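Local coordinates for uncharacterized hypothetical protein (Bacteroides uniformis, PDB 4EIU) that is of unknown function but belongs to the DUF3823 family and has an N-terminal domain of the transthyretin clan, built mainly of beta strands, at residues Gly14-Glu19 with Phe109-Phe114; Glu32-Arg37 with Gly77-Leu82; Tyr71-Asp76 with Thr99-Thr104. All coordinates share one frame; numbering follows the deposited sequence.

Contact 1 (Gly14-Glu19 with Phe109-Phe114)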
loop_
_atom_site.group_PDB
_atom_site.type_symbol
_atom_site.label_atom_id
_atom_site.label_comp_id
_atom_site.label_asym_id
_atom_site.label_seq_id
_atom_site.Cartn_x
_atom_site.Cartn_y
_atom_site.Cartn_z
ATOM N N GLY A 14 -6.944 -7.491 12.105
ATOM C CA GLY A 14 -5.702 -6.782 12.205
ATOM C C GLY A 14 -5.778 -5.408 11.623
ATOM O O GLY A 14 -6.635 -5.121 10.764
ATOM N N GLU A 15 -4.890 -4.544 12.096
ATOM C CA GLU A 15 -4.699 -3.230 11.444
ATOM C C GLU A 15 -3.232 -2.959 11.177
ATOM O O GLU A 15 -2.335 -3.485 11.882
ATOM C CB GLU A 15 -5.308 -2.076 12.252
ATOM C CG GLU A 15 -4.781 -2.042 13.661
ATOM C CD GLU A 15 -5.319 -0.906 14.520
ATOM O OE1 GLU A 15 -5.710 0.157 14.009
ATOM O OE2 GLU A 15 -5.290 -1.093 15.737
ATOM N N VAL A 16 -3.002 -2.150 10.136
ATOM C CA VAL A 16 -1.651 -1.795 9.681
ATOM C C VAL A 16 -1.494 -0.291 9.805
ATOM O O VAL A 16 -2.260 0.463 9.210
ATOM C CB VAL A 16 -1.363 -2.309 8.250
ATOM C CG1 VAL A 16 0.093 -1.925 7.788
ATOM C CG2 VAL A 16 -1.613 -3.811 8.170
ATOM N N VAL A 17 -0.567 0.136 10.679
ATOM C CA VAL A 17 -0.395 1.513 10.995
ATOM C C VAL A 17 1.089 1.929 10.833
ATOM O O VAL A 17 2.007 1.129 10.917
ATOM C CB VAL A 17 -0.900 1.893 12.411
ATOM C CG1 VAL A 17 -2.381 1.511 12.606
ATOM C CG2 VAL A 17 -0.028 1.265 13.497
ATOM N N ASP A 18 1.270 3.206 10.587
ATOM C CA ASP A 18 2.592 3.779 10.432
ATOM C C ASP A 18 3.207 3.933 11.842
ATOM O O ASP A 18 2.688 4.640 12.678
ATOM C CB ASP A 18 2.412 5.124 9.749
ATOM C CG ASP A 18 3.713 5.901 9.580
ATOM O OD1 ASP A 18 4.787 5.381 9.916
ATOM O OD2 ASP A 18 3.633 7.077 9.145
ATOM N N GLU A 19 4.324 3.258 12.064
ATOM C CA GLU A 19 5.148 3.420 13.276
ATOM C C GLU A 19 5.403 4.876 13.682
ATOM O O GLU A 19 5.400 5.216 14.861
ATOM C CB GLU A 19 6.505 2.733 12.988
ATOM C CG GLU A 19 7.295 2.443 14.240
ATOM C CD GLU A 19 8.689 1.960 13.909
ATOM O OE1 GLU A 19 8.837 0.889 13.301
ATOM O OE2 GLU A 19 9.633 2.676 14.231
ATOM N N PHE A 109 0.003 -4.180 13.407
ATOM C CA PHE A 109 1.308 -4.123 12.781
ATOM C C PHE A 109 1.722 -2.664 12.628
ATOM O O PHE A 109 1.017 -1.883 12.022
ATOM C CB PHE A 109 1.291 -4.768 11.388
ATOM C CG PHE A 109 1.393 -6.274 11.411
ATOM C CD1 PHE A 109 2.636 -6.916 11.387
ATOM C CD2 PHE A 109 0.268 -7.027 11.469
ATOM C CE1 PHE A 109 2.726 -8.298 11.424
ATOM C CE2 PHE A 109 0.339 -8.430 11.525
ATOM C CZ PHE A 109 1.555 -9.055 11.483
ATOM N N GLU A 110 2.909 -2.329 13.108
ATOM C CA GLU A 110 3.458 -1.003 12.892
ATOM C C GLU A 110 4.503 -1.143 11.827
ATOM O O GLU A 110 5.455 -1.896 12.016
ATOM C CB GLU A 110 4.096 -0.473 14.170
ATOM C CG GLU A 110 3.062 -0.180 15.215
ATOM C CD GLU A 110 3.717 0.421 16.429
ATOM O OE1 GLU A 110 4.172 -0.356 17.257
ATOM O OE2 GLU A 110 3.824 1.646 16.517
ATOM N N VAL A 111 4.360 -0.388 10.738
ATOM C CA VAL A 111 5.206 -0.516 9.551
ATOM C C VAL A 111 5.744 0.871 9.195
ATOM O O VAL A 111 5.429 1.872 9.845
ATOM C CB VAL A 111 4.441 -1.166 8.382
ATOM C CG1 VAL A 111 3.857 -2.527 8.806
ATOM C CG2 VAL A 111 3.337 -0.246 7.892
ATOM N N GLN A 112 6.601 0.896 8.200
ATOM C CA GLN A 112 7.280 2.125 7.739
ATOM C C GLN A 112 6.934 2.254 6.244
ATOM O O GLN A 112 7.635 1.719 5.397
ATOM C CB GLN A 112 8.766 1.986 7.981
ATOM C CG GLN A 112 9.070 2.197 9.464
ATOM C CD GLN A 112 10.488 1.868 9.883
ATOM O OE1 GLN A 112 11.024 0.777 9.587
ATOM N NE2 GLN A 112 11.112 2.809 10.591
ATOM N N PRO A 113 5.828 2.970 5.937
ATOM C CA PRO A 113 5.411 3.075 4.550
ATOM C C PRO A 113 6.461 3.854 3.761
ATOM O O PRO A 113 7.085 4.719 4.296
ATOM C CB PRO A 113 4.111 3.890 4.617
ATOM C CG PRO A 113 4.185 4.637 5.902
ATOM C CD PRO A 113 5.042 3.830 6.835
ATOM N N PHE A 114 6.597 3.549 2.475
ATOM C CA PHE A 114 7.596 4.215 1.678
ATOM C C PHE A 114 7.270 5.700 1.481
ATOM O O PHE A 114 8.160 6.543 1.512
ATOM C CB PHE A 114 7.685 3.572 0.296
ATOM C CG PHE A 114 8.017 2.115 0.303
ATOM C CD1 PHE A 114 8.975 1.611 1.154
ATOM C CD2 PHE A 114 7.405 1.252 -0.579
ATOM C CE1 PHE A 114 9.303 0.265 1.136
ATOM C CE2 PHE A 114 7.728 -0.097 -0.597
ATOM C CZ PHE A 114 8.710 -0.581 0.245
HETATM O O HOH W 1 2.151 3.619 15.670
HETATM O O HOH W 2 7.925 -0.837 11.669
#

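Contact 2 (Glu32-Arg37 with Gly77-Leu82)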
loop_
_atom_site.group_PDB
_atom_site.type_symbol
_atom_site.label_atom_id
_atom_site.label_comp_id
_atom_site.label_asym_id
_atom_site.label_seq_id
_atom_site.Cartn_x
_atom_site.Cartn_y
_atom_site.Cartn_z
ATOM N N GLU A 32 -2.097 -6.201 -5.430
ATOM C CA GLU A 32 -1.033 -5.184 -5.268
ATOM C C GLU A 32 -1.163 -4.366 -3.957
ATOM O O GLU A 32 -0.480 -3.347 -3.755
ATOM C CB GLU A 32 -0.984 -4.248 -6.463
ATOM C CG GLU A 32 -0.942 -4.988 -7.801
ATOM C CD GLU A 32 -2.314 -5.451 -8.304
ATOM O OE1 GLU A 32 -3.381 -5.107 -7.724
ATOM O OE2 GLU A 32 -2.309 -6.206 -9.291
ATOM N N GLY A 33 -2.012 -4.834 -3.065
ATOM C CA GLY A 33 -2.301 -4.132 -1.831
ATOM C C GLY A 33 -1.447 -4.655 -0.676
ATOM O O GLY A 33 -0.265 -4.936 -0.842
ATOM N N ILE A 34 -2.065 -4.829 0.498
ATOM C CA ILE A 34 -1.338 -5.343 1.671
ATOM C C ILE A 34 -1.748 -6.786 1.901
ATOM O O ILE A 34 -2.908 -7.075 2.288
ATOM C CB ILE A 34 -1.575 -4.520 2.949
ATOM C CG1 ILE A 34 -1.174 -3.068 2.768
ATOM C CG2 ILE A 34 -0.871 -5.204 4.151
ATOM C CD1 ILE A 34 -1.516 -2.155 3.948
ATOM N N ARG A 35 -0.804 -7.667 1.604
ATOM C CA ARG A 35 -0.950 -9.121 1.688
ATOM C C ARG A 35 -0.787 -9.646 3.089
ATOM O O ARG A 35 0.139 -9.241 3.795
ATOM C CB ARG A 35 0.039 -9.805 0.753
ATOM C CG ARG A 35 -0.249 -11.269 0.457
ATOM C CD ARG A 35 0.819 -11.877 -0.420
ATOM N NE ARG A 35 2.044 -12.061 0.372
ATOM C CZ ARG A 35 3.184 -12.557 -0.095
ATOM N NH1 ARG A 35 3.305 -12.939 -1.370
ATOM N NH2 ARG A 35 4.231 -12.638 0.724
ATOM N N VAL A 36 -1.634 -10.603 3.453
ATOM C CA VAL A 36 -1.606 -11.236 4.769
ATOM C C VAL A 36 -1.475 -12.745 4.549
ATOM O O VAL A 36 -2.278 -13.376 3.835
ATOM C CB VAL A 36 -2.888 -10.928 5.595
ATOM C CG1 VAL A 36 -2.762 -11.483 7.019
ATOM C CG2 VAL A 36 -3.163 -9.406 5.609
ATOM N N ARG A 37 -0.480 -13.334 5.213
ATOM C CA ARG A 37 -0.195 -14.778 5.130
ATOM C C ARG A 37 -0.115 -15.376 6.517
ATOM O O ARG A 37 0.762 -14.986 7.346
ATOM C CB ARG A 37 1.136 -14.983 4.360
ATOM C CG ARG A 37 1.676 -16.398 4.362
ATOM C CD ARG A 37 2.902 -16.533 3.472
ATOM N NE ARG A 37 2.551 -16.308 2.073
ATOM C CZ ARG A 37 3.439 -16.234 1.098
ATOM N NH1 ARG A 37 4.727 -16.421 1.371
ATOM N NH2 ARG A 37 3.048 -16.013 -0.156
ATOM N N GLY A 77 3.629 -5.199 1.799
ATOM C CA GLY A 77 2.880 -4.080 1.309
ATOM C C GLY A 77 3.792 -2.972 0.862
ATOM O O GLY A 77 4.974 -3.243 0.639
ATOM N N PRO A 78 3.249 -1.738 0.749
ATOM C CA PRO A 78 4.017 -0.522 0.386
ATOM C C PRO A 78 4.737 0.058 1.612
ATOM O O PRO A 78 4.501 1.177 2.021
ATOM C CB PRO A 78 2.925 0.405 -0.159
ATOM C CG PRO A 78 1.744 0.089 0.720
ATOM C CD PRO A 78 1.814 -1.418 0.873
ATOM N N PHE A 79 5.612 -0.771 2.154
ATOM C CA PHE A 79 6.359 -0.504 3.367
ATOM C C PHE A 79 7.605 -1.396 3.435
ATOM O O PHE A 79 7.689 -2.455 2.807
ATOM C CB PHE A 79 5.480 -0.604 4.630
ATOM C CG PHE A 79 4.682 -1.888 4.748
ATOM C CD1 PHE A 79 5.279 -3.056 5.160
ATOM C CD2 PHE A 79 3.301 -1.884 4.481
ATOM C CE1 PHE A 79 4.506 -4.215 5.333
ATOM C CE2 PHE A 79 2.529 -3.044 4.617
ATOM C CZ PHE A 79 3.146 -4.197 5.032
ATOM N N ILE A 80 8.569 -0.959 4.245
ATOM C CA ILE A 80 9.825 -1.663 4.388
ATOM C C ILE A 80 9.522 -3.105 4.734
ATOM O O ILE A 80 8.726 -3.367 5.650
ATOM C CB ILE A 80 10.723 -1.044 5.486
ATOM C CG1 ILE A 80 11.244 0.320 5.001
ATOM C CG2 ILE A 80 11.926 -1.962 5.777
ATOM C CD1 ILE A 80 12.201 1.006 5.974
ATOM N N PRO A 81 10.103 -4.039 3.989
ATOM C CA PRO A 81 9.828 -5.453 4.364
ATOM C C PRO A 81 10.141 -5.780 5.813
ATOM O O PRO A 81 11.226 -5.395 6.327
ATOM C CB PRO A 81 10.744 -6.239 3.446
ATOM C CG PRO A 81 10.942 -5.335 2.261
ATOM C CD PRO A 81 10.955 -3.940 2.801
ATOM N N LEU A 82 9.203 -6.479 6.459
ATOM C CA LEU A 82 9.325 -6.919 7.831
ATOM C C LEU A 82 10.128 -8.203 7.936
ATOM O O LEU A 82 10.705 -8.481 8.972
ATOM C CB LEU A 82 7.894 -7.166 8.416
ATOM C CG LEU A 82 7.025 -5.893 8.491
ATOM C CD1 LEU A 82 5.632 -6.300 9.031
ATOM C CD2 LEU A 82 7.680 -4.786 9.337
#

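Contact 3 (Tyr71-Asp76 with Thr99-Thr104)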
loop_
_atom_site.group_PDB
_atom_site.type_symbol
_atom_site.label_atom_id
_atom_site.label_comp_id
_atom_site.label_asym_id
_atom_site.label_seq_id
_atom_site.Cartn_x
_atom_site.Cartn_y
_atom_site.Cartn_z
ATOM N N TYR A 71 0.038 -19.519 15.100
ATOM C CA TYR A 71 0.251 -19.029 13.744
ATOM C C TYR A 71 1.364 -18.016 13.696
ATOM O O TYR A 71 1.545 -17.235 14.638
ATOM C CB TYR A 71 -1.033 -18.370 13.203
ATOM C CG TYR A 71 -2.092 -19.383 12.788
ATOM C CD1 TYR A 71 -2.982 -19.888 13.704
ATOM C CD2 TYR A 71 -2.160 -19.852 11.470
ATOM C CE1 TYR A 71 -3.947 -20.823 13.329
ATOM C CE2 TYR A 71 -3.126 -20.783 11.088
ATOM C CZ TYR A 71 -4.004 -21.262 12.022
ATOM O OH TYR A 71 -4.937 -22.202 11.660
ATOM N N ASN A 72 2.056 -18.009 12.565
ATOM C CA ASN A 72 2.833 -16.877 12.110
ATOM C C ASN A 72 1.942 -16.020 11.194
ATOM O O ASN A 72 1.277 -16.544 10.286
ATOM C CB ASN A 72 4.061 -17.383 11.333
ATOM C CG ASN A 72 4.939 -16.262 10.824
ATOM O OD1 ASN A 72 4.886 -15.918 9.629
ATOM N ND2 ASN A 72 5.757 -15.692 11.711
ATOM N N VAL A 73 1.959 -14.717 11.426
ATOM C CA VAL A 73 1.186 -13.765 10.678
ATOM C C VAL A 73 2.193 -12.814 10.044
ATOM O O VAL A 73 2.893 -12.088 10.735
ATOM C CB VAL A 73 0.170 -13.008 11.576
ATOM C CG1 VAL A 73 -0.666 -12.021 10.735
ATOM C CG2 VAL A 73 -0.739 -14.027 12.336
ATOM N N ARG A 74 2.282 -12.860 8.733
ATOM C CA ARG A 74 3.207 -12.063 7.953
ATOM C C ARG A 74 2.442 -11.122 7.027
ATOM O O ARG A 74 1.551 -11.580 6.329
ATOM C CB ARG A 74 4.050 -13.016 7.087
ATOM C CG ARG A 74 4.923 -12.264 6.097
ATOM C CD ARG A 74 5.788 -13.177 5.236
ATOM N NE ARG A 74 6.375 -12.337 4.185
ATOM C CZ ARG A 74 7.522 -12.583 3.561
ATOM N NH1 ARG A 74 8.274 -13.658 3.869
ATOM N NH2 ARG A 74 7.932 -11.734 2.640
ATOM N N ILE A 75 2.812 -9.834 6.963
ATOM C CA ILE A 75 2.218 -8.921 6.004
ATOM C C ILE A 75 3.319 -8.338 5.084
ATOM O O ILE A 75 4.475 -8.247 5.488
ATOM C CB ILE A 75 1.383 -7.815 6.671
ATOM C CG1 ILE A 75 2.262 -6.857 7.526
ATOM C CG2 ILE A 75 0.236 -8.483 7.515
ATOM C CD1 ILE A 75 1.590 -5.559 8.029
ATOM N N ASP A 76 2.958 -8.067 3.843
ATOM C CA ASP A 76 3.821 -7.396 2.862
ATOM C C ASP A 76 2.986 -6.294 2.185
ATOM O O ASP A 76 1.756 -6.447 1.989
ATOM C CB ASP A 76 4.239 -8.412 1.809
ATOM C CG ASP A 76 5.178 -9.473 2.351
ATOM O OD1 ASP A 76 6.410 -9.300 2.290
ATOM O OD2 ASP A 76 4.689 -10.527 2.787
ATOM N N THR A 99 1.334 -15.649 17.067
ATOM C CA THR A 99 0.244 -15.513 18.018
ATOM C C THR A 99 -0.636 -16.734 17.933
ATOM O O THR A 99 -0.781 -17.324 16.862
ATOM C CB THR A 99 -0.585 -14.242 17.724
ATOM O OG1 THR A 99 -1.595 -14.100 18.717
ATOM C CG2 THR A 99 -1.263 -14.274 16.335
ATOM N N GLU A 100 -1.199 -17.118 19.070
ATOM C CA GLU A 100 -2.361 -17.993 19.101
ATOM C C GLU A 100 -3.482 -17.302 18.333
ATOM O O GLU A 100 -3.617 -16.087 18.422
ATOM C CB GLU A 100 -2.820 -18.234 20.540
ATOM C CG GLU A 100 -4.020 -19.185 20.624
ATOM C CD GLU A 100 -4.392 -19.641 22.023
ATOM O OE1 GLU A 100 -3.900 -19.046 22.997
ATOM O OE2 GLU A 100 -5.188 -20.602 22.139
ATOM N N ILE A 101 -4.279 -18.059 17.575
ATOM C CA ILE A 101 -5.529 -17.503 17.007
ATOM C C ILE A 101 -6.651 -18.332 17.566
ATOM O O ILE A 101 -6.720 -19.538 17.285
ATOM C CB ILE A 101 -5.572 -17.473 15.469
ATOM C CG1 ILE A 101 -4.391 -16.632 14.942
ATOM C CG2 ILE A 101 -6.907 -16.850 15.016
ATOM C CD1 ILE A 101 -4.309 -16.494 13.449
ATOM N N SER A 102 -7.488 -17.689 18.392
ATOM C CA SER A 102 -8.523 -18.370 19.216
ATOM C C SER A 102 -9.627 -17.373 19.543
ATOM O O SER A 102 -9.329 -16.258 19.949
ATOM C CB SER A 102 -7.898 -18.806 20.532
ATOM O OG SER A 102 -8.745 -19.676 21.219
ATOM N N GLY A 103 -10.896 -17.745 19.385
ATOM C CA GLY A 103 -11.989 -16.758 19.540
ATOM C C GLY A 103 -11.819 -15.677 18.480
ATOM O O GLY A 103 -11.757 -15.991 17.288
ATOM N N THR A 104 -11.764 -14.418 18.903
ATOM C CA THR A 104 -11.294 -13.319 18.047
ATOM C C THR A 104 -9.927 -12.867 18.571
ATOM O O THR A 104 -9.787 -12.579 19.756
ATOM C CB THR A 104 -12.270 -12.109 18.028
ATOM O OG1 THR A 104 -13.555 -12.561 17.654
ATOM C CG2 THR A 104 -11.827 -11.056 16.997
#

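Contact 1 (Gly14-Glu19 with Phe109-Phe114)
Val17 N bonds to Phe109 O in a parallel beta ladder that pairs Val16 with Phe109 and Val17 with Glu110, joining strand 10-18 to strand 104-111 in the mixed sheet of the transthyretin-clan domain. The ladder illustrates how parallel pairing accounts for backbone polarity: Val17, Phe109 and Val111 each spend both N and O across the contact. Phe109 N donates to Glu15 O at 2.9 Å, with an almost straight N-H...O angle of 175°. Val17 N then reaches Phe109 O, nearly in line with the carbonyl bond. One step on, Val111 N donates to Val17 O at 2.8 Å, and Glu19 N, just beyond the strand, closes the ladder on Val111 O. Val16, between these rungs, turns its backbone the other way, to Val25 and Gly59.

Water settles the polar groups at the strand ends. One molecule donates to Asp18 O and to Glu110 OE2, the latter at 2.7 Å; a second joins Glu110 O to the carboxylate of Glu19. That carboxylate runs beside the Gln112 amide, their planes 23° apart, but the two do not bond: Gln112 OE1 turns to Lys148. Glu15 OE1 likewise finds a salt bridge with Arg24, and Asp18 holds Ala20 N with OD1 and Thr21 OG1 with OD2. The same OD1 lies 3.5 Å from Pro113 CD, where ring and carboxylate side chain cross at about a right angle.

Carbon contacts lie on both faces. Val17 CG2 brushes Glu110 CG at 3.8 Å. On the face shared by Val16 and Phe109, which strand 69-76 covers through Ile75, Val16 CG1 stands anti to the backbone N (chi1 -180°), and this branch meets Val111 CG2 at 3.7 Å.

Contact 2 (Glu32-Arg37 with Gly77-Leu82)
Ile34 meets Pro78 and Phe79 with both its branches, a compact example of a beta-branched residue serving two neighbours at once. CG1, beside the backbone N, reaches both Pro78 CD, at 3.9 Å, and Phe79 CE2; the side chains of Ile34 and Pro78 cross at about a right angle. CG2 adds a second contact at the edge of the Phe79 ring, near its plane, 4.1 Å from CE2. An alanine here would probably leave the CE2 corner of Phe79 and the CD of Pro78 without their apolar mate and the ring freer to shift.

Gly77 suits the turn that presents these two residues. Its N lies over one face of the Phe79 ring, 3.4 Å above the plane and offset toward the rim. A side chain at this position would run into Phe79 CE2 and press tightly on Ile34 CG1, in keeping with the close passage of Ile34 CA, 4.4 Å from Gly77 CA. Phe79 CG sits between the backbone N and the carbonyl carbon (chi1 52°), which folds the ring base back toward Gly77. Phe79 N also makes a weak 3.0 Å bond to Gly77 O.

Further out, the carbonyls of this region are tied to a later part of the chain: Gly33 O to Arg237, Gly77 O to Thr229 and Pro78 O to Asn239. At the start of strand 35-40, Arg35 NH2 forms a salt bridge with Asp76, directly before Gly77. Arg37 NH2, itself paired with Asp52, rests 3.2 Å above the Arg35 guanidinium plane, offset toward the rim; the carboxylates would be expected to ease this meeting of like charges.

The loop side of the contact is an inverse gamma turn centred on Pro78, leading out of strand 69-76 and packed against the entry to neighbouring strand 35-40.

Contact 3 (Tyr71-Asp76 with Thr99-Thr104)
Thr99 N donates to Tyr71 O at 2.9 Å, nearly in line with the carbonyl, and Tyr71 N returns a bond of the same length to Thr99 O. The second bond is less well aligned, its donor tilted 32° from the carbonyl plane. Together they make Tyr71 and Thr99 a hydrogen-bonded antiparallel pair.

Around this rung the side chains gather on one face. Tyr71 CG lies beside the backbone N (chi1 -76°), and the ring base meets Ile101, whose CD1 comes obliquely to Tyr71 CD1 at 3.7 Å. The two side chains cross at about a right angle, while the phenol OH is held by Phe67 O. Val73 CG2 adds a looser contact with Thr99 CG2 at 4.0 Å. Thr99 OG1, anti to the backbone N, bonds to Glu100 O, and CG2 takes the position that faces Val73.

Farther along strand 69-76, Arg74 clasps Asp76 side-on. NE reaches OD2 at 2.8 Å and NH2 takes OD1 at 2.9 Å, each oxygen using its syn lone pair. Arg35 from the neighbouring strand also binds OD2, so two guanidinium groups grip one carboxylate oxygen and probably favour its charged form.

Val73 and Ile101 both reach Ile12 of strand 10-18, across in the other sheet. The single rung thus lies where strands 69-76 and 91-101, neighbours in the antiparallel sheet, splay apart at 105°, in one sheet of a beta sandwich with apolar side chains turned to the opposing sheet, consistent with a transthyretin-clan domain.

Overall arrangement
The three contacts show how a sandwich is built from separate pairings. Along the chain, contact 1 joins the first strand to the last of the mixed sheet and so spans the stretch that holds the other two, whose segments alternate. Contact 3 lies in the facing antiparallel sheet and contact 2 at its end, where the loop after strand 69-76 meets the start of strand 35-40. Centres of contacts 1 and 2 lie about 9 Å apart, those of 2 and 3 about 15 Å, and those of 1 and 3 about 16 Å. Ile75 bridges the sheets by packing on Val16, Phe109 and Val111, while Phe114 N and Pro78 O probably bond where the loop of contact 2 meets the chain leaving strand 104-111 in contact 1.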